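Local coordinates for protein dicer Related Helicase (Caenorhabditis elegans, PDB 6M6S) that binds double-stranded RNA carrying a 5'-triphosphate through its zinc-binding C-terminal domain and, as a whole RIG-I-like helicase, probably hydrolyses ATP, at residues E20-S24 / I25-K29; Y34-D38 / P39-R43; P88-V92 / K93-F97; S122-I125 / E126-R130. One frame throughout, in Å; residues are numbered along the deposited sequence. Where two conformers were deposited one is given.

Contact 1: E20-S24 / I25-K29; sequences EFCKS and IYIKK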
loop_
_atom_site.group_PDB
_atom_site.type_symbol
_atom_site.label_atom_id
_atom_site.label_comp_id
_atom_site.label_asym_id
_atom_site.label_seq_id
_atom_site.Cartn_x
_atom_site.Cartn_y
_atom_site.Cartn_z
ATOM N N GLU B 20 -2.366 19.010 0.273
ATOM C CA GLU B 20 -3.582 18.411 0.833
ATOM C C GLU B 20 -4.762 18.530 -0.122
ATOM O O GLU B 20 -4.987 19.604 -0.666
ATOM C CB GLU B 20 -3.916 19.050 2.196
ATOM C CG GLU B 20 -5.260 18.533 2.767
ATOM C CD GLU B 20 -5.635 19.144 4.127
ATOM O OE1 GLU B 20 -4.774 19.802 4.771
ATOM O OE2 GLU B 20 -6.807 18.942 4.535
ATOM N N PHE B 21 -5.514 17.460 -0.364
ATOM C CA PHE B 21 -6.717 17.622 -1.206
ATOM C C PHE B 21 -7.980 17.838 -0.378
ATOM O O PHE B 21 -8.812 18.718 -0.673
ATOM C CB PHE B 21 -6.879 16.332 -1.996
ATOM C CG PHE B 21 -5.791 16.104 -3.028
ATOM C CD1 PHE B 21 -5.489 17.069 -3.954
ATOM C CD2 PHE B 21 -5.048 14.936 -3.033
ATOM C CE1 PHE B 21 -4.504 16.847 -4.879
ATOM C CE2 PHE B 21 -4.089 14.722 -3.976
ATOM C CZ PHE B 21 -3.789 15.686 -4.874
ATOM N N CYS B 22 -8.157 17.036 0.667
ATOM C CA CYS B 22 -9.358 17.110 1.492
ATOM C C CYS B 22 -9.221 16.266 2.768
ATOM O O CYS B 22 -8.235 15.545 2.925
ATOM C CB CYS B 22 -10.622 16.618 0.713
ATOM S SG CYS B 22 -10.567 14.795 0.320
ATOM N N LYS B 23 -10.220 16.353 3.637
ATOM C CA LYS B 23 -10.256 15.547 4.858
ATOM C C LYS B 23 -11.018 14.262 4.598
ATOM O O LYS B 23 -11.911 14.183 3.746
ATOM C CB LYS B 23 -10.986 16.322 5.957
ATOM C CG LYS B 23 -10.272 17.593 6.389
ATOM C CD LYS B 23 -8.855 17.325 6.909
ATOM C CE LYS B 23 -8.286 18.630 7.565
ATOM N NZ LYS B 23 -8.326 19.732 6.567
ATOM N N SER B 24 -10.694 13.236 5.375
ATOM C CA SER B 24 -11.310 11.914 5.223
ATOM C C SER B 24 -12.832 11.905 5.374
ATOM O O SER B 24 -13.495 11.030 4.802
ATOM C CB SER B 24 -10.714 11.006 6.337
ATOM O OG SER B 24 -10.866 11.619 7.636
ATOM N N ILE B 25 -13.397 12.856 6.130
ATOM C CA ILE B 25 -14.824 12.870 6.386
ATOM C C ILE B 25 -15.611 13.147 5.079
ATOM O O ILE B 25 -16.826 12.973 5.070
ATOM C CB ILE B 25 -15.195 13.869 7.486
ATOM C CG1 ILE B 25 -14.910 15.311 7.010
ATOM C CG2 ILE B 25 -14.508 13.485 8.822
ATOM C CD1 ILE B 25 -15.273 16.373 8.032
ATOM N N TYR B 26 -14.927 13.565 4.017
ATOM C CA TYR B 26 -15.633 13.885 2.760
ATOM C C TYR B 26 -15.648 12.742 1.779
ATOM O O TYR B 26 -16.176 12.880 0.668
ATOM C CB TYR B 26 -15.059 15.155 2.083
ATOM C CG TYR B 26 -15.314 16.365 2.933
ATOM C CD1 TYR B 26 -16.579 16.899 3.021
ATOM C CD2 TYR B 26 -14.296 16.921 3.707
ATOM C CE1 TYR B 26 -16.820 17.972 3.830
ATOM C CE2 TYR B 26 -14.533 17.996 4.525
ATOM C CZ TYR B 26 -15.782 18.512 4.579
ATOM O OH TYR B 26 -16.017 19.596 5.390
ATOM N N ILE B 27 -15.032 11.608 2.104
ATOM C CA ILE B 27 -15.033 10.510 1.168
ATOM C C ILE B 27 -16.253 9.654 1.473
ATOM O O ILE B 27 -16.499 9.303 2.639
ATOM C CB ILE B 27 -13.823 9.600 1.386
ATOM C CG1 ILE B 27 -12.530 10.407 1.212
ATOM C CG2 ILE B 27 -13.827 8.394 0.402
ATOM C CD1 ILE B 27 -12.298 11.046 -0.170
ATOM N N LYS B 28 -17.044 9.343 0.448
ATOM C CA LYS B 28 -18.273 8.550 0.659
ATOM C C LYS B 28 -18.341 7.624 -0.545
ATOM O O LYS B 28 -17.814 7.982 -1.634
ATOM C CB LYS B 28 -19.508 9.446 0.651
ATOM C CG LYS B 28 -19.514 10.368 1.871
ATOM C CD LYS B 28 -20.308 11.564 1.581
ATOM C CE LYS B 28 -19.893 12.694 2.485
ATOM N NZ LYS B 28 -20.450 12.511 3.827
ATOM N N LYS B 29 -18.882 6.407 -0.364
ATOM C CA LYS B 29 -18.896 5.405 -1.419
ATOM C C LYS B 29 -20.194 5.371 -2.204
ATOM O O LYS B 29 -21.294 5.445 -1.617
ATOM C CB LYS B 29 -18.810 4.008 -0.795
ATOM C CG LYS B 29 -17.648 3.777 0.087
ATOM C CD LYS B 29 -17.721 2.323 0.629
ATOM C CE LYS B 29 -18.651 2.124 1.793
ATOM N NZ LYS B 29 -18.291 0.826 2.407
#

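Contact 2: Y34-D38 / P39-R43; sequences YMVFD and PSVWR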
loop_
_atom_site.group_PDB
_atom_site.type_symbol
_atom_site.label_atom_id
_atom_site.label_comp_id
_atom_site.label_asym_id
_atom_site.label_seq_id
_atom_site.Cartn_x
_atom_site.Cartn_y
_atom_site.Cartn_z
ATOM N N TYR B 34 -15.134 5.320 -4.459
ATOM C CA TYR B 34 -14.888 6.146 -3.274
ATOM C C TYR B 34 -14.692 7.551 -3.806
ATOM O O TYR B 34 -13.640 7.836 -4.470
ATOM C CB TYR B 34 -13.650 5.602 -2.527
ATOM C CG TYR B 34 -13.945 4.262 -1.841
ATOM C CD1 TYR B 34 -14.036 3.083 -2.589
ATOM C CD2 TYR B 34 -14.056 4.149 -0.458
ATOM C CE1 TYR B 34 -14.289 1.885 -1.985
ATOM C CE2 TYR B 34 -14.267 2.906 0.138
ATOM C CZ TYR B 34 -14.416 1.822 -0.631
ATOM O OH TYR B 34 -14.616 0.579 -0.042
ATOM N N MET B 35 -15.699 8.408 -3.584
ATOM C CA MET B 35 -15.702 9.716 -4.254
ATOM C C MET B 35 -15.500 10.822 -3.249
ATOM O O MET B 35 -15.810 10.664 -2.077
ATOM C CB MET B 35 -17.060 9.940 -4.942
ATOM C CG MET B 35 -17.491 8.718 -5.774
ATOM S SD MET B 35 -16.331 8.225 -7.064
ATOM C CE MET B 35 -16.524 9.667 -8.141
ATOM N N VAL B 36 -15.051 12.002 -3.713
ATOM C CA VAL B 36 -14.907 13.142 -2.808
ATOM C C VAL B 36 -16.120 14.062 -2.852
ATOM O O VAL B 36 -16.474 14.601 -3.930
ATOM C CB VAL B 36 -13.613 13.953 -3.166
ATOM C CG1 VAL B 36 -13.436 15.114 -2.136
ATOM C CG2 VAL B 36 -12.351 13.059 -3.240
ATOM N N PHE B 37 -16.764 14.276 -1.700
ATOM C CA PHE B 37 -17.937 15.187 -1.638
ATOM C C PHE B 37 -17.631 16.476 -0.885
ATOM O O PHE B 37 -18.492 17.008 -0.214
ATOM C CB PHE B 37 -19.138 14.470 -0.968
ATOM C CG PHE B 37 -19.718 13.338 -1.814
ATOM C CD1 PHE B 37 -19.111 12.085 -1.859
ATOM C CD2 PHE B 37 -20.927 13.533 -2.524
ATOM C CE1 PHE B 37 -19.662 11.034 -2.638
ATOM C CE2 PHE B 37 -21.466 12.481 -3.318
ATOM C CZ PHE B 37 -20.819 11.218 -3.351
ATOM N N ASP B 38 -16.421 17.009 -1.045
ATOM C CA ASP B 38 -16.064 18.345 -0.532
ATOM C C ASP B 38 -16.071 19.276 -1.762
ATOM O O ASP B 38 -15.229 19.092 -2.659
ATOM C CB ASP B 38 -14.651 18.308 0.085
ATOM C CG ASP B 38 -14.140 19.654 0.519
ATOM O OD1 ASP B 38 -14.843 20.677 0.344
ATOM O OD2 ASP B 38 -12.994 19.730 1.016
ATOM N N PRO B 39 -16.998 20.243 -1.818
ATOM C CA PRO B 39 -17.048 21.094 -3.025
ATOM C C PRO B 39 -15.776 21.911 -3.203
ATOM O O PRO B 39 -15.438 22.306 -4.346
ATOM C CB PRO B 39 -18.270 21.992 -2.786
ATOM C CG PRO B 39 -18.494 21.939 -1.337
ATOM C CD PRO B 39 -18.060 20.559 -0.860
ATOM N N SER B 40 -14.994 22.075 -2.132
ATOM C CA SER B 40 -13.721 22.821 -2.272
ATOM C C SER B 40 -12.628 22.078 -2.965
ATOM O O SER B 40 -11.619 22.691 -3.318
ATOM C CB SER B 40 -13.178 23.211 -0.880
ATOM O OG SER B 40 -14.126 24.027 -0.249
ATOM N N VAL B 41 -12.766 20.757 -3.110
ATOM C CA VAL B 41 -11.648 19.942 -3.568
ATOM C C VAL B 41 -11.233 20.342 -4.990
ATOM O O VAL B 41 -10.075 20.190 -5.368
ATOM C CB VAL B 41 -11.981 18.446 -3.490
ATOM C CG1 VAL B 41 -12.907 18.058 -4.591
ATOM C CG2 VAL B 41 -10.682 17.628 -3.565
ATOM N N TRP B 42 -12.176 20.925 -5.771
ATOM C CA TRP B 42 -11.837 21.144 -7.155
ATOM C C TRP B 42 -10.719 22.208 -7.312
ATOM O O TRP B 42 -9.996 22.209 -8.347
ATOM C CB TRP B 42 -13.083 21.595 -7.929
ATOM C CG TRP B 42 -14.181 20.533 -8.108
ATOM C CD1 TRP B 42 -15.431 20.542 -7.557
ATOM C CD2 TRP B 42 -14.126 19.376 -8.962
ATOM N NE1 TRP B 42 -16.162 19.481 -7.996
ATOM C CE2 TRP B 42 -15.409 18.755 -8.876
ATOM C CE3 TRP B 42 -13.128 18.821 -9.800
ATOM C CZ2 TRP B 42 -15.713 17.586 -9.558
ATOM C CZ3 TRP B 42 -13.420 17.666 -10.505
ATOM C CH2 TRP B 42 -14.739 17.089 -10.404
ATOM N N ARG B 43 -10.543 23.099 -6.319
ATOM C CA ARG B 43 -9.477 24.107 -6.341
ATOM C C ARG B 43 -8.105 23.458 -6.441
ATOM O O ARG B 43 -7.159 24.055 -6.989
ATOM C CB ARG B 43 -9.524 24.945 -5.053
ATOM C CG ARG B 43 -10.915 25.536 -4.783
ATOM C CD ARG B 43 -11.114 25.727 -3.291
ATOM N NE ARG B 43 -10.086 26.581 -2.707
ATOM C CZ ARG B 43 -9.767 26.576 -1.414
ATOM N NH1 ARG B 43 -10.389 25.750 -0.577
ATOM N NH2 ARG B 43 -8.817 27.386 -0.961
#

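Contact 3: P88-V92 / K93-F97; sequences PQLSV and KALTF. With nucleotides of chain D.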
loop_
_atom_site.group_PDB
_atom_site.type_symbol
_atom_site.label_atom_id
_atom_site.label_comp_id
_atom_site.label_asym_id
_atom_site.label_seq_id
_atom_site.Cartn_x
_atom_site.Cartn_y
_atom_site.Cartn_z
ATOM N N PRO B 88 -14.891 13.941 -8.014
ATOM C CA PRO B 88 -13.546 13.372 -8.171
ATOM C C PRO B 88 -13.465 12.012 -7.484
ATOM O O PRO B 88 -14.076 11.790 -6.435
ATOM C CB PRO B 88 -12.634 14.348 -7.435
ATOM C CG PRO B 88 -13.492 15.536 -7.085
ATOM C CD PRO B 88 -14.953 15.140 -7.128
ATOM N N GLN B 89 -12.757 11.092 -8.129
ATOM C CA GLN B 89 -12.338 9.841 -7.482
ATOM C C GLN B 89 -10.838 9.831 -7.347
ATOM O O GLN B 89 -10.079 9.661 -8.331
ATOM C CB GLN B 89 -12.781 8.689 -8.357
ATOM C CG GLN B 89 -12.579 7.299 -7.652
ATOM C CD GLN B 89 -12.772 6.207 -8.667
ATOM O OE1 GLN B 89 -11.888 5.948 -9.511
ATOM N NE2 GLN B 89 -13.953 5.588 -8.644
ATOM N N LEU B 90 -10.363 10.086 -6.128
ATOM C CA LEU B 90 -8.924 10.029 -5.912
ATOM C C LEU B 90 -8.488 8.564 -5.810
ATOM O O LEU B 90 -9.158 7.766 -5.154
ATOM C CB LEU B 90 -8.572 10.763 -4.647
ATOM C CG LEU B 90 -8.825 12.269 -4.665
ATOM C CD1 LEU B 90 -8.724 12.878 -3.254
ATOM C CD2 LEU B 90 -7.759 12.884 -5.658
ATOM N N SER B 91 -7.389 8.196 -6.463
ATOM C CA SER B 91 -6.900 6.809 -6.452
ATOM C C SER B 91 -6.131 6.598 -5.120
ATOM O O SER B 91 -5.285 7.452 -4.784
ATOM C CB SER B 91 -5.889 6.636 -7.566
ATOM O OG SER B 91 -5.277 5.334 -7.440
ATOM N N VAL B 92 -6.347 5.477 -4.414
ATOM C CA VAL B 92 -5.543 5.263 -3.198
ATOM C C VAL B 92 -4.070 5.211 -3.489
ATOM O O VAL B 92 -3.241 5.508 -2.629
ATOM C CB VAL B 92 -5.788 3.928 -2.475
ATOM C CG1 VAL B 92 -6.868 4.050 -1.457
ATOM C CG2 VAL B 92 -5.983 2.746 -3.445
ATOM N N LYS B 93 -3.691 4.788 -4.697
ATOM C CA LYS B 93 -2.263 4.757 -5.053
ATOM C C LYS B 93 -1.544 6.107 -5.122
ATOM O O LYS B 93 -0.335 6.141 -5.124
ATOM C CB LYS B 93 -2.098 4.097 -6.414
ATOM C CG LYS B 93 -2.623 2.698 -6.472
ATOM C CD LYS B 93 -2.760 2.304 -7.947
ATOM C CE LYS B 93 -3.261 0.878 -8.076
ATOM N NZ LYS B 93 -3.044 0.357 -9.462
ATOM N N ALA B 94 -2.300 7.229 -5.203
ATOM C CA ALA B 94 -1.707 8.523 -5.342
ATOM C C ALA B 94 -1.748 9.295 -4.038
ATOM O O ALA B 94 -1.249 10.430 -4.010
ATOM C CB ALA B 94 -2.572 9.309 -6.353
ATOM N N LEU B 95 -2.272 8.647 -3.000
ATOM C CA LEU B 95 -2.547 9.309 -1.703
ATOM C C LEU B 95 -1.642 8.853 -0.564
ATOM O O LEU B 95 -1.251 7.673 -0.462
ATOM C CB LEU B 95 -3.966 9.034 -1.265
ATOM C CG LEU B 95 -5.052 9.632 -2.190
ATOM C CD1 LEU B 95 -6.387 9.262 -1.598
ATOM C CD2 LEU B 95 -4.892 11.160 -2.340
ATOM N N THR B 96 -1.317 9.820 0.292
ATOM C CA THR B 96 -0.784 9.524 1.615
ATOM C C THR B 96 -1.836 10.021 2.587
ATOM O O THR B 96 -2.348 11.159 2.468
ATOM C CB THR B 96 0.530 10.236 1.839
ATOM O OG1 THR B 96 1.510 9.664 0.940
ATOM C CG2 THR B 96 1.092 9.942 3.237
ATOM N N PHE B 97 -2.204 9.198 3.578
ATOM C CA PHE B 97 -3.144 9.604 4.618
ATOM C C PHE B 97 -2.366 10.074 5.833
ATOM O O PHE B 97 -1.443 9.388 6.283
ATOM C CB PHE B 97 -4.034 8.433 4.990
ATOM C CG PHE B 97 -4.848 7.932 3.831
ATOM C CD1 PHE B 97 -6.088 8.464 3.562
ATOM C CD2 PHE B 97 -4.355 6.946 3.016
ATOM C CE1 PHE B 97 -6.812 7.991 2.475
ATOM C CE2 PHE B 97 -5.063 6.481 1.918
ATOM C CZ PHE B 97 -6.333 7.021 1.686
ATOM P P G D 2 -8.761 1.912 -11.252
ATOM O OP1 G D 2 -7.563 2.169 -10.389
ATOM O OP2 G D 2 -8.703 0.668 -12.091
ATOM O "O5'" G D 2 -9.975 1.835 -10.219
ATOM C "C5'" G D 2 -10.303 2.969 -9.426
ATOM C "C4'" G D 2 -11.538 2.694 -8.615
ATOM O "O4'" G D 2 -12.675 2.577 -9.485
ATOM C "C3'" G D 2 -11.556 1.394 -7.817
ATOM O "O3'" G D 2 -10.889 1.551 -6.589
ATOM C "C2'" G D 2 -13.045 1.184 -7.600
ATOM O "O2'" G D 2 -13.492 2.065 -6.575
ATOM C "C1'" G D 2 -13.614 1.685 -8.925
ATOM N N9 G D 2 -13.822 0.612 -9.911
ATOM C C8 G D 2 -13.005 0.301 -11.000
ATOM N N7 G D 2 -13.487 -0.690 -11.725
ATOM C C5 G D 2 -14.690 -1.016 -11.084
ATOM C C6 G D 2 -15.670 -2.001 -11.382
ATOM O O6 G D 2 -15.675 -2.789 -12.314
ATOM N N1 G D 2 -16.722 -2.011 -10.469
ATOM C C2 G D 2 -16.839 -1.155 -9.393
ATOM N N2 G D 2 -17.937 -1.282 -8.615
ATOM N N3 G D 2 -15.929 -0.230 -9.108
ATOM C C4 G D 2 -14.903 -0.224 -9.982
HETATM O O HOH W 1 -2.505 5.223 -0.106
#

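Contact 4: S122-I125 / E126-R130; sequences SEAI and EDDFR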
loop_
_atom_site.group_PDB
_atom_site.type_symbol
_atom_site.label_atom_id
_atom_site.label_comp_id
_atom_site.label_asym_id
_atom_site.label_seq_id
_atom_site.Cartn_x
_atom_site.Cartn_y
_atom_site.Cartn_z
ATOM N N SER B 122 -18.771 6.185 4.854
ATOM C CA SER B 122 -20.198 5.894 4.715
ATOM C C SER B 122 -20.593 5.695 3.213
ATOM O O SER B 122 -19.877 6.145 2.281
ATOM C CB SER B 122 -21.027 7.043 5.337
ATOM O OG SER B 122 -20.892 8.232 4.564
ATOM N N GLU B 123 -21.728 5.042 2.966
ATOM C CA GLU B 123 -22.310 5.082 1.613
ATOM C C GLU B 123 -23.024 6.406 1.386
ATOM O O GLU B 123 -23.808 6.853 2.242
ATOM C CB GLU B 123 -23.291 3.912 1.457
ATOM C CG GLU B 123 -22.564 2.596 1.772
ATOM C CD GLU B 123 -23.368 1.347 1.526
ATOM O OE1 GLU B 123 -24.630 1.409 1.572
ATOM O OE2 GLU B 123 -22.715 0.278 1.337
ATOM N N ALA B 124 -22.759 7.042 0.241
ATOM C CA ALA B 124 -23.382 8.317 -0.108
ATOM C C ALA B 124 -24.883 8.261 -0.103
ATOM O O ALA B 124 -25.473 7.231 -0.462
ATOM C CB ALA B 124 -22.905 8.762 -1.526
ATOM N N ILE B 125 -25.503 9.341 0.371
ATOM C CA ILE B 125 -26.957 9.479 0.338
ATOM C C ILE B 125 -27.260 10.703 -0.517
ATOM O O ILE B 125 -26.366 11.459 -0.879
ATOM C CB ILE B 125 -27.547 9.757 1.751
ATOM C CG1 ILE B 125 -26.860 10.964 2.412
ATOM C CG2 ILE B 125 -27.397 8.545 2.648
ATOM C CD1 ILE B 125 -27.577 11.403 3.701
ATOM N N GLU B 126 -28.534 10.931 -0.825
ATOM C CA GLU B 126 -28.860 12.128 -1.641
ATOM C C GLU B 126 -28.382 13.481 -1.069
ATOM O O GLU B 126 -27.906 14.332 -1.780
ATOM C CB GLU B 126 -30.362 12.198 -1.928
ATOM C CG GLU B 126 -30.703 12.514 -3.405
ATOM C CD GLU B 126 -30.779 14.000 -3.754
ATOM O OE1 GLU B 126 -31.364 14.801 -2.974
ATOM O OE2 GLU B 126 -30.268 14.358 -4.850
ATOM N N ASP B 127 -28.517 13.671 0.232
ATOM C CA ASP B 127 -27.964 14.856 0.894
ATOM C C ASP B 127 -26.499 15.177 0.516
ATOM O O ASP B 127 -26.151 16.350 0.302
ATOM C CB ASP B 127 -28.127 14.654 2.407
ATOM C CG ASP B 127 -27.960 15.921 3.185
ATOM O OD1 ASP B 127 -26.791 16.342 3.367
ATOM O OD2 ASP B 127 -28.994 16.496 3.610
ATOM N N ASP B 128 -25.635 14.157 0.403
ATOM C CA ASP B 128 -24.222 14.400 0.018
ATOM C C ASP B 128 -24.062 15.010 -1.364
ATOM O O ASP B 128 -23.141 15.784 -1.632
ATOM C CB ASP B 128 -23.399 13.091 0.040
ATOM C CG ASP B 128 -23.337 12.502 1.394
ATOM O OD1 ASP B 128 -22.938 13.254 2.299
ATOM O OD2 ASP B 128 -23.688 11.308 1.572
ATOM N N PHE B 129 -24.962 14.654 -2.270
ATOM C CA PHE B 129 -24.863 15.147 -3.655
ATOM C C PHE B 129 -25.220 16.613 -3.732
ATOM O O PHE B 129 -24.705 17.348 -4.586
ATOM C CB PHE B 129 -25.780 14.343 -4.582
ATOM C CG PHE B 129 -25.264 12.979 -4.886
ATOM C CD1 PHE B 129 -25.521 11.942 -4.028
ATOM C CD2 PHE B 129 -24.471 12.731 -6.005
ATOM C CE1 PHE B 129 -24.993 10.653 -4.286
ATOM C CE2 PHE B 129 -23.979 11.460 -6.259
ATOM C CZ PHE B 129 -24.211 10.425 -5.386
ATOM N N ARG B 130 -26.068 17.063 -2.829
ATOM C CA ARG B 130 -26.554 18.424 -2.939
ATOM C C ARG B 130 -25.472 19.476 -2.809
ATOM O O ARG B 130 -25.488 20.438 -3.546
ATOM C CB ARG B 130 -27.638 18.671 -1.925
ATOM C CG ARG B 130 -28.826 17.782 -2.128
ATOM C CD ARG B 130 -29.844 18.075 -1.048
ATOM N NE ARG B 130 -30.302 19.466 -1.095
ATOM C CZ ARG B 130 -31.356 19.872 -1.787
ATOM N NH1 ARG B 130 -32.073 19.009 -2.496
ATOM N NH2 ARG B 130 -31.695 21.139 -1.773
HETATM O O HOH W 2 -23.158 9.101 3.381
#

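Contact 1: E20-S24 / I25-K29
Lys-23 meets the ring of Tyr-26 along its CD2 side: Lys-23 CB lies 4.0 Å from Tyr-26 CD2, and Lys-23 O sits at the ring edge, near its plane. Ile-25 CG1 lies over one face, 3.6 Å above the plane and nearer the ring's margin than its centre. A chi1 of 66° puts CG1 there, between the backbone N and carbonyl carbon of Ile-25. The 3-10 turn is held by Tyr-26 N to Lys-23 O, at 3.1 Å, and by Ile-27 N to Ser-24 O; Ser-24 OG is hydrogen-bonded to Tyr-10 N, which suits a serine here. Across the turn, SG of Cys-22 comes within 4.2 Å of Ile-27 CD1, both apolar enough for this buried side, where Ile-27 meets Leu-12 and Val-36. Replacing Tyr-26 by an alanine would probably leave Ile-25 CG1 without its ring face and open a gap beside Lys-23 CB. The bent chain of Lys-23 puts NZ 2.7 Å from Glu-20 OE2, on the syn lone pair. The chemistry thus divides the corner: Cys-22 and Ile-27 pack inward, while Ile-25, the Tyr-26 ring and the Lys-23 stem pack outside, where the lysine's charge is paired with Glu-20.

Contact 2: Y34-D38 / P39-R43
Val-36, at the end of strand 33-36, meets Val-41 of the following 3-10 turn: CG1 of Val-36 lies 3.9 Å from CG1 of Val-41, and the two side chains meet at a slant. Beta-branched residues suit this spot, filling buried space close to the backbone; Leu-90 flanks Val-36 and Pro-88 flanks Val-41, both from strand 85-90. Phe-37 turns away from the bend and makes an edge-to-face (T-shaped) contact with Phe-129 of helix 126-132. Asp-38 then makes the corner. With CG anti to the backbone N (chi1 174°), the carboxylate folds forward over the next residues, and OD1 receives the N-H of Ser-40 at 2.8 Å, closing an Asx turn. This donor approaches from above the carboxylate plane, 56° out of it, and the bond is moderately bent at 150°. Pro-39 suits the position between them: it has no N-H to satisfy, and its ring-restricted phi already matches the turn. The backbone oxygen of Asp-38 accepts Val-41 N at 3.0 Å, a nearly straight beta-turn bond, and the same oxygen lies 3.2 Å from Val-41 CG1. An alanine at Asp-38 is likely to leave the amide of Ser-40 without its acceptor and make the start of the turn less rigid. Chemically, then, one aspartate serves the bend twice, by side chain and by main chain, so that polar bonds fix the corner while the two valines seal its inner side.

Contact 3: P88-V92 / K93-F97
The carbonyl oxygen of Val-92 is approached by two donors: a water stands 2.6 Å from Val-92 O, and Leu-95 N reaches it in a weak bond of 3.3 Å. The same water lies 2.8 Å from Leu-95 O, though its two bonds may not both be made at once. This is a 3-10 turn of the RIG-I-like C-terminal domain, carrying the chain from strand 85-90 of one antiparallel sheet to strand 95-99 of another; the side chain of Ala-94 is about 8 Å from the zinc. Ser-91 opens the turn with both its oxygens. Its backbone O takes Ala-94 N at 3.0 Å, the donor well above the carbonyl plane; its OG, brought forward by a chi1 of 172°, accepts Lys-93 N at 3.2 Å in an ST turn whose N-H angle is only 136°. A serine's short hydroxyl suits this reach. Apolar groups close the inner side: Leu-90 CB rests 4.0 Å from Leu-95 CD1, Val-92 CG1 meets the edge of the Phe-97 ring, and Trp-111 packs on Val-92 and Leu-95. On the RNA side Val-92 also packs on a phosphate. Gln-89, its CG anti to the backbone N and its chain extended, bonds through OE1 to the sugar of another nucleotide than G2 and weakly to Tyr-80 OH. Against the guanosine nucleotide G2 of chain D it makes a van der Waals approach, OE1 lying 3.4 Å from C5'.

Contact 4: S122-I125 / E126-R130
Ile-125 and Asp-128 are joined by polar bonds in both directions. The backbone N of Ile-125 gives a nearly straight bond (171°) to Asp-128 OD2 at 2.9 Å, arriving on the anti side, 18° out of the carboxylate plane. In return Asp-128 N reaches Ile-125 O only in a weak bond of 3.1 Å. This resembles half a capping box, which Ile-125, lacking a side-chain acceptor, cannot complete. A water adds a second grip on OD2: it takes the proton of Ser-122 OG and donates to Glu-123 O and to OD2. The other oxygen, OD1, is in a salt bridge with Lys-28, so aspartate suits the site, short enough to fold back and charged for the lysine.

Among apolar contacts, Ile-125 CD1 lies 3.5 Å from Asp-127 CB, the two side chains running abreast. Ala-124 CB comes obliquely to the Phe-129 ring, 3.9 Å from CE1; its single methyl suits the room between Phe-129, Phe-37 and strand 27-30.

A polar atom, Ile-125 O, meets the Phe-129 ring edge 3.3 Å from CD1. The chain here leaves the weakly bonded strand 122-123, beside strand 27-30, for a weakly bonded helical turn whose Phe-129 reaches Thr-85 and Leu-87 on strand 85-90.

Overall arrangement
Along the chain the four contacts follow one another in series, each a tight local bend. Contacts 1 and 2 are closest, their centres about 7 Å apart, and share the mixed sheet in which strands 33-36 and 122-123 flank strand 27-30; contact 4 joins it through strand 122-123, its centre about 13 Å from each of theirs. The centre of contact 3 lies about 10 Å from that of contact 1, reaching the same four-stranded sheet (strands 20-23 and 95-99), and about 12 Å from that of contact 2, which it touches through Pro-88 and Val-36. Contacts 3 and 4, centres about 20 Å apart, do not touch. The bends thus tie three sheets into one domain, with contact 3 nearest the zinc site and at the RNA, contact 4 on the surface away from the metal.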